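Local coordinates for protein insensitive (Drosophila melanogaster, PDB 4IX7), which preferentially binds the palindromic DNA site 5'-CCAATTGG-3' through its BEN domain and represses transcription of genes involved in neural development, also acting as a corepressor for Su(H), at residues T12-A16 with S17-N21; C27-A30 with T31-L34; L34-I38 with F39-T43. All blocks are in the same frame, centred on the assembly; numbering follows the deposited sequence. Where two conformers were deposited one is given.

Contact 1 (T12-A16 with S17-N21)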
# COMPACT_ATOMS: atom_id res chain seq x y z
N THR C 12 -1.88 -16.21 20.82
CA THR C 12 -3.19 -15.95 20.25
C THR C 12 -3.59 -17.22 19.51
O THR C 12 -2.79 -17.78 18.75
CB THR C 12 -3.14 -14.79 19.25
OG1 THR C 12 -2.58 -13.63 19.90
CG2 THR C 12 -4.54 -14.45 18.74
N CYS C 13 -4.81 -17.69 19.75
CA CYS C 13 -5.26 -18.96 19.18
C CYS C 13 -6.49 -18.85 18.30
O CYS C 13 -7.31 -17.93 18.45
CB CYS C 13 -5.55 -19.97 20.29
SG CYS C 13 -4.10 -20.41 21.28
N VAL C 14 -6.61 -19.80 17.37
CA VAL C 14 -7.80 -19.99 16.56
C VAL C 14 -8.08 -21.49 16.55
O VAL C 14 -7.16 -22.28 16.78
CB VAL C 14 -7.59 -19.49 15.11
CG1 VAL C 14 -7.27 -18.00 15.10
CG2 VAL C 14 -6.48 -20.28 14.41
N PRO C 15 -9.33 -21.90 16.30
CA PRO C 15 -9.58 -23.34 16.24
C PRO C 15 -8.79 -23.99 15.10
O PRO C 15 -8.53 -23.34 14.08
CB PRO C 15 -11.08 -23.43 15.95
CG PRO C 15 -11.64 -22.12 16.42
CD PRO C 15 -10.57 -21.12 16.11
N ALA C 16 -8.39 -25.25 15.29
CA ALA C 16 -7.70 -25.98 14.23
C ALA C 16 -8.51 -26.00 12.95
O ALA C 16 -7.95 -25.92 11.85
CB ALA C 16 -7.37 -27.39 14.68
N SER C 17 -9.83 -26.12 13.08
CA SER C 17 -10.71 -26.16 11.92
C SER C 17 -10.53 -24.91 11.05
O SER C 17 -10.59 -24.98 9.83
CB SER C 17 -12.18 -26.35 12.34
OG SER C 17 -12.64 -25.26 13.12
N VAL C 18 -10.29 -23.78 11.70
CA VAL C 18 -10.06 -22.54 10.98
C VAL C 18 -8.64 -22.49 10.43
O VAL C 18 -8.43 -22.24 9.24
CB VAL C 18 -10.34 -21.30 11.87
CG1 VAL C 18 -9.96 -20.03 11.14
CG2 VAL C 18 -11.80 -21.27 12.28
N PHE C 19 -7.66 -22.76 11.29
CA PHE C 19 -6.25 -22.67 10.91
C PHE C 19 -5.91 -23.55 9.71
O PHE C 19 -5.23 -23.12 8.78
CB PHE C 19 -5.36 -23.03 12.10
CG PHE C 19 -3.93 -22.61 11.95
CD1 PHE C 19 -3.55 -21.29 12.18
CD2 PHE C 19 -2.95 -23.52 11.57
CE1 PHE C 19 -2.23 -20.90 12.04
CE2 PHE C 19 -1.62 -23.13 11.43
CZ PHE C 19 -1.27 -21.81 11.67
N GLU C 20 -6.40 -24.79 9.74
CA GLU C 20 -6.07 -25.74 8.69
C GLU C 20 -6.79 -25.47 7.37
O GLU C 20 -6.39 -26.00 6.34
CB GLU C 20 -6.39 -27.16 9.16
CG GLU C 20 -5.51 -27.62 10.31
CD GLU C 20 -6.01 -28.88 10.97
OE1 GLU C 20 -7.13 -29.33 10.63
OE2 GLU C 20 -5.29 -29.43 11.83
N ASN C 21 -7.81 -24.62 7.39
CA ASN C 21 -8.59 -24.36 6.18
C ASN C 21 -8.26 -23.01 5.54
O ASN C 21 -8.88 -22.61 4.55
CB ASN C 21 -10.09 -24.45 6.49
CG ASN C 21 -10.94 -24.47 5.24
OD1 ASN C 21 -10.60 -25.12 4.24
ND2 ASN C 21 -12.05 -23.74 5.27

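Contact 2 (C27-A30 with T31-L34). With nucleotides of chain B.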
# COMPACT_ATOMS: atom_id res chain seq x y z
N CYS C 27 -2.15 -13.94 0.76
CA CYS C 27 -1.84 -13.24 2.01
C CYS C 27 -3.02 -12.51 2.59
O CYS C 27 -3.34 -12.65 3.77
CB CYS C 27 -0.67 -12.27 1.79
SG CYS C 27 -0.32 -11.14 3.19
N SER C 28 -3.68 -11.72 1.75
CA SER C 28 -4.76 -10.87 2.22
C SER C 28 -5.95 -11.66 2.76
O SER C 28 -6.53 -11.30 3.79
CB SER C 28 -5.19 -9.90 1.12
OG SER C 28 -6.07 -8.94 1.67
N LEU C 29 -6.30 -12.74 2.07
CA LEU C 29 -7.44 -13.53 2.50
C LEU C 29 -7.11 -14.28 3.79
O LEU C 29 -7.96 -14.41 4.66
CB LEU C 29 -7.87 -14.49 1.40
CG LEU C 29 -8.40 -13.83 0.13
CD1 LEU C 29 -8.75 -14.90 -0.90
CD2 LEU C 29 -9.62 -12.97 0.45
N ALA C 30 -5.87 -14.74 3.92
CA ALA C 30 -5.46 -15.43 5.14
C ALA C 30 -5.56 -14.48 6.33
O ALA C 30 -6.06 -14.84 7.40
CB ALA C 30 -4.04 -15.96 4.99
N THR C 31 -5.09 -13.25 6.12
CA THR C 31 -5.11 -12.21 7.14
C THR C 31 -6.55 -11.89 7.55
O THR C 31 -6.87 -11.82 8.73
CB THR C 31 -4.38 -10.96 6.63
OG1 THR C 31 -3.04 -11.33 6.32
CG2 THR C 31 -4.34 -9.88 7.70
N ARG C 32 -7.43 -11.72 6.56
CA ARG C 32 -8.83 -11.42 6.85
C ARG C 32 -9.47 -12.51 7.68
O ARG C 32 -10.20 -12.23 8.63
CB ARG C 32 -9.62 -11.21 5.55
CG ARG C 32 -9.25 -9.94 4.80
CD ARG C 32 -9.96 -9.86 3.45
NE ARG C 32 -9.66 -8.59 2.80
CZ ARG C 32 -10.41 -7.50 2.93
NH1 ARG C 32 -10.05 -6.38 2.31
NH2 ARG C 32 -11.51 -7.52 3.67
N LYS C 33 -9.20 -13.77 7.33
CA LYS C 33 -9.81 -14.87 8.06
C LYS C 33 -9.36 -14.89 9.51
O LYS C 33 -10.17 -15.08 10.42
CB LYS C 33 -9.53 -16.22 7.40
CG LYS C 33 -10.22 -17.40 8.08
CD LYS C 33 -11.74 -17.19 8.16
CE LYS C 33 -12.46 -18.49 8.46
NZ LYS C 33 -13.95 -18.34 8.54
N LEU C 34 -8.06 -14.70 9.74
CA LEU C 34 -7.56 -14.67 11.11
C LEU C 34 -8.21 -13.52 11.86
O LEU C 34 -8.62 -13.68 13.01
CB LEU C 34 -6.03 -14.55 11.13
CG LEU C 34 -5.26 -15.78 10.62
CD1 LEU C 34 -3.79 -15.45 10.44
CD2 LEU C 34 -5.44 -16.93 11.60
P DC B 4 -8.49 -9.60 -1.18
OP1 DC B 4 -7.65 -10.66 -1.79
OP2 DC B 4 -8.31 -9.22 0.24
O5' DC B 4 -8.33 -8.25 -2.01
C5' DC B 4 -8.56 -8.30 -3.41
C4' DC B 4 -8.57 -6.89 -3.95
O4' DC B 4 -9.66 -6.16 -3.36
C3' DC B 4 -7.33 -6.07 -3.58
O3' DC B 4 -6.55 -6.02 -4.76
C2' DC B 4 -7.87 -4.70 -3.17
C1' DC B 4 -9.35 -4.79 -3.49
N1 DC B 4 -10.24 -4.08 -2.54
C2 DC B 4 -11.00 -2.99 -2.99
O2 DC B 4 -10.90 -2.66 -4.18
N3 DC B 4 -11.81 -2.34 -2.12
C4 DC B 4 -11.88 -2.74 -0.85
N4 DC B 4 -12.69 -2.07 -0.01
C5 DC B 4 -11.09 -3.84 -0.36
C6 DC B 4 -10.30 -4.47 -1.24
P DT B 3 -13.93 -10.93 2.49
OP1 DT B 3 -13.50 -12.35 2.57
OP2 DT B 3 -13.80 -10.02 3.63
O5' DT B 3 -13.13 -10.25 1.27
C5' DT B 3 -13.07 -10.96 0.06
C4' DT B 3 -12.37 -10.10 -0.96
O4' DT B 3 -13.22 -8.96 -1.26
C3' DT B 3 -11.03 -9.52 -0.50
O3' DT B 3 -10.02 -9.99 -1.41
C2' DT B 3 -11.25 -8.01 -0.54
C1' DT B 3 -12.37 -7.86 -1.55
N1 DT B 3 -13.20 -6.64 -1.40
C2 DT B 3 -13.46 -5.88 -2.53
O2 DT B 3 -13.01 -6.15 -3.64
N3 DT B 3 -14.25 -4.79 -2.31
C4 DT B 3 -14.83 -4.41 -1.11
O4 DT B 3 -15.53 -3.41 -1.02
C5 DT B 3 -14.53 -5.25 0.02
C7 DT B 3 -15.09 -4.93 1.37
C6 DT B 3 -13.76 -6.32 -0.18

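Contact 3 (L34-I38 with F39-T43). With nucleotides of chain B.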
# COMPACT_ATOMS: atom_id res chain seq x y z
N LEU C 34 -8.06 -14.70 9.74
CA LEU C 34 -7.56 -14.67 11.11
C LEU C 34 -8.21 -13.52 11.86
O LEU C 34 -8.62 -13.68 13.01
CB LEU C 34 -6.03 -14.55 11.13
CG LEU C 34 -5.26 -15.78 10.62
CD1 LEU C 34 -3.79 -15.45 10.44
CD2 LEU C 34 -5.44 -16.93 11.60
N LEU C 35 -8.29 -12.35 11.23
CA LEU C 35 -8.88 -11.19 11.89
C LEU C 35 -10.31 -11.40 12.37
O LEU C 35 -10.65 -11.04 13.49
CB LEU C 35 -8.84 -9.96 10.98
CG LEU C 35 -7.48 -9.29 10.81
CD1 LEU C 35 -7.58 -8.28 9.68
CD2 LEU C 35 -6.97 -8.61 12.09
N VAL C 36 -11.17 -11.98 11.53
CA VAL C 36 -12.56 -12.17 11.92
C VAL C 36 -12.74 -13.33 12.88
O VAL C 36 -13.82 -13.51 13.44
CB VAL C 36 -13.50 -12.31 10.71
CG1 VAL C 36 -13.45 -11.04 9.87
CG2 VAL C 36 -13.16 -13.56 9.89
N THR C 37 -11.69 -14.13 13.05
CA THR C 37 -11.71 -15.21 14.03
C THR C 37 -11.29 -14.70 15.40
O THR C 37 -11.83 -15.13 16.43
CB THR C 37 -10.80 -16.38 13.59
OG1 THR C 37 -11.21 -16.85 12.29
CG2 THR C 37 -10.91 -17.55 14.57
N ILE C 38 -10.36 -13.75 15.41
CA ILE C 38 -9.70 -13.29 16.63
C ILE C 38 -10.39 -12.06 17.23
O ILE C 38 -10.42 -11.89 18.46
CB ILE C 38 -8.21 -13.01 16.34
CG1 ILE C 38 -7.47 -14.33 16.10
CG2 ILE C 38 -7.56 -12.20 17.46
CD1 ILE C 38 -6.17 -14.15 15.35
N PHE C 39 -10.97 -11.23 16.37
CA PHE C 39 -11.64 -9.99 16.79
C PHE C 39 -13.09 -10.00 16.34
O PHE C 39 -13.39 -10.49 15.25
CB PHE C 39 -10.97 -8.78 16.12
CG PHE C 39 -9.53 -8.58 16.50
CD1 PHE C 39 -9.19 -8.02 17.72
CD2 PHE C 39 -8.51 -8.90 15.61
CE1 PHE C 39 -7.85 -7.81 18.07
CE2 PHE C 39 -7.17 -8.69 15.95
CZ PHE C 39 -6.84 -8.15 17.17
N ASP C 40 -13.99 -9.45 17.15
CA ASP C 40 -15.35 -9.27 16.65
C ASP C 40 -15.40 -8.13 15.63
O ASP C 40 -14.49 -7.29 15.57
CB ASP C 40 -16.39 -9.12 17.78
CG ASP C 40 -16.11 -7.96 18.71
OD1 ASP C 40 -15.74 -6.87 18.24
OD2 ASP C 40 -16.29 -8.14 19.94
N ARG C 41 -16.44 -8.11 14.79
CA ARG C 41 -16.50 -7.14 13.70
C ARG C 41 -16.55 -5.72 14.24
O ARG C 41 -16.00 -4.80 13.64
CB ARG C 41 -17.70 -7.38 12.78
CG ARG C 41 -17.80 -8.76 12.20
CD ARG C 41 -16.56 -9.18 11.43
NE ARG C 41 -16.76 -10.54 10.93
CZ ARG C 41 -17.04 -10.86 9.68
NH1 ARG C 41 -17.12 -9.92 8.74
NH2 ARG C 41 -17.21 -12.13 9.34
N GLU C 42 -17.21 -5.53 15.38
CA GLU C 42 -17.32 -4.19 15.97
C GLU C 42 -15.94 -3.64 16.35
O GLU C 42 -15.67 -2.46 16.14
CB GLU C 42 -18.25 -4.19 17.18
CG GLU C 42 -18.64 -2.79 17.67
CD GLU C 42 -17.76 -2.26 18.80
OE1 GLU C 42 -17.91 -1.07 19.17
OE2 GLU C 42 -16.92 -3.03 19.33
N THR C 43 -15.09 -4.50 16.90
CA THR C 43 -13.72 -4.10 17.22
C THR C 43 -12.95 -3.69 15.95
O THR C 43 -12.28 -2.66 15.93
CB THR C 43 -12.97 -5.25 17.93
OG1 THR C 43 -13.64 -5.56 19.16
CG2 THR C 43 -11.56 -4.84 18.24
O5' DG B 1 -21.43 -14.22 7.83
C5' DG B 1 -22.12 -13.59 6.76
C4' DG B 1 -22.02 -12.09 6.87
O4' DG B 1 -22.54 -11.60 8.12
C3' DG B 1 -20.59 -11.57 6.91
O3' DG B 1 -20.19 -11.49 5.57
C2' DG B 1 -20.76 -10.18 7.50
C1' DG B 1 -21.85 -10.43 8.52
N9 DG B 1 -21.42 -10.65 9.90
C8 DG B 1 -20.93 -11.82 10.40
N7 DG B 1 -20.65 -11.76 11.67
C5 DG B 1 -20.99 -10.47 12.03
C6 DG B 1 -20.89 -9.85 13.30
O6 DG B 1 -20.48 -10.33 14.36
N1 DG B 1 -21.34 -8.53 13.26
C2 DG B 1 -21.81 -7.91 12.14
N2 DG B 1 -22.19 -6.64 12.31
N3 DG B 1 -21.90 -8.48 10.94
C4 DG B 1 -21.47 -9.77 10.96
O HOH W 1 -15.64 -11.34 13.78

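Contact 1 (T12-A16 with S17-N21)
V14 meets F19 where the strand 13-15 runs into the short helix 16-19: CG2 of V14 lies 3.8 Å from CB of F19 and as close to its CD1, the two side chains crossing at about a right angle. This methyl reaches the ring because CG1 stands anti to the carbonyl carbon (chi1 -60°), which leaves CG2 between N and C and facing F19. P15 follows at the N-cap position. Its backbone O takes a nearly straight bond (171°) from F19 N at 3.0 Å, lying in the carbonyl plane, and a weak one from V18 N. Its ring also lies alongside V18, with CD 4.0 Å from V18 CG2. A16 continues the pattern one residue on, its O accepting from E20 N at 2.9 Å with the donor tilted 19° from the carbonyl plane. The E20 side chain runs past the same carbonyl, CG coming 3.3 Å from A16 O. Behind V14 lie T37 and I38 of helix 27-38. Backbone bonds of V14 with V5 and A16 with V3 tie the segment to residues 3-5 of the same chain, V5 being in the antiparallel strand 4-6. This is a strand-to-helix junction, a proline N-cap starting a helix directly after a beta-hairpin strand.

Contact 2 (C27-A30 with T31-L34)
A phosphate-gripping face of the BEN domain's helix 27-38 is formed here by S28 and R32, one turn apart, which close on the same oxygen of the DNA backbone. S28 OG donates to OP2 of DC4 of chain B at 2.7 Å. R32 NE reaches that OP2 at 3.0 Å, with a bent N-H...O angle of 136°, so two donors hold a single phosphate oxygen. The R32 chain runs extended from CG to NE, bringing the guanidinium past the serine with S28 OG near its plane, at the edge. DT3 of chain B covers one guanidinium face, its C2' 3.4 Å above the plane and offset toward the rim, while NH2 makes a weak bond to the DT3 phosphate. A further negative partner is D101 of helix 88-112, in a salt bridge with NH1; acid and phosphates would together be expected to favour the positive charge of R32. L29 adds a van der Waals contact, its CD2 methyl lying 3.5 Å from O3' of DT3.

On the buried flank, T31 packs on V80 and I95, whereas A30 faces I22 and W24. Regular backbone bonds span the turn, from R32 N to S28 O, K33 N to L29 O and L34 N to A30 O. The carbonyl of C27 carries two donors, because the first torsion of T31 (chi1 -59°) sets OG1 beside its backbone N and over C27 O. T31 N lies 3.0 Å from C27 O, tilted only modestly from the carbonyl plane, while T31 OG1 sits 2.9 Å from that O and well above the plane, 39° out of it.

Contact 3 (L34-I38 with F39-T43)
L35 and I38 pack against F39 in the close-packed half of this helix-to-helix turn. The last helical bond, F39 N to L35 O at 2.9 Å, is followed by a departure from helical angles, and the F39 ring then turns back beneath I38. CG2 of I38 makes a CH-pi contact over one face, 3.9 Å from the ring centroid and 16° off the normal. L35 closes from another direction, CD2 being 3.9 Å from F39 CD2, while L35 O lies near the ring's edge. I76 packs on both L35 and I38.

The looser side is water-mediated and faces DNA. One water donates to V36 O at 2.9 Å and to F39 O at 2.8 Å, and lies in the plane of the R41 guanidinium, at its edge, with a weak bond from NE. This flat group is sandwiched: CG1 of V36 stands 3.5 Å over its centre, and C8 of DG1 of chain B lies over the opposite face toward the rim. A bend at chi2 (-56°) folds R41 back toward V36, while its CG touches the base at C6. NH1 has salt bridges to E102 and to a DNA phosphate. Without the guanidinium, as with an alanine here, E102 and that phosphate would probably lose the cation they share and a gap would open between V36 and the guanine. Beyond the turn, D40 OD1 accepts from T43 N, nearly along the C-O axis, and from T43 OG1, above the carboxylate plane. Such an N-cap aspartate, bonding three residues ahead, is the classic start of a new helix, here 41-46 beside the DNA.

Contact 2 is the most buried of the three, contact 3 is partly buried, and contact 1 sits at the surface, about 11 Å from the nearest DNA atom. Contacts 2 and 3 share L34, and contact 3 carries helix 27-38 on into helix 41-46, yet they treat DNA differently: the first grips phosphate oxygens by hydrogen bonds, whereas the second lays an arginine against the guanine base as well as reaching a phosphate. Contact 1 binds no DNA and relies on backbone bonds and apolar contact. It still packs on helix 27-38, V14 CG1 lying 3.7 Å from T37 CG2, so all three converge there. Contacts 1 and 3 both include helix N-caps, a proline in one and an aspartate in the other.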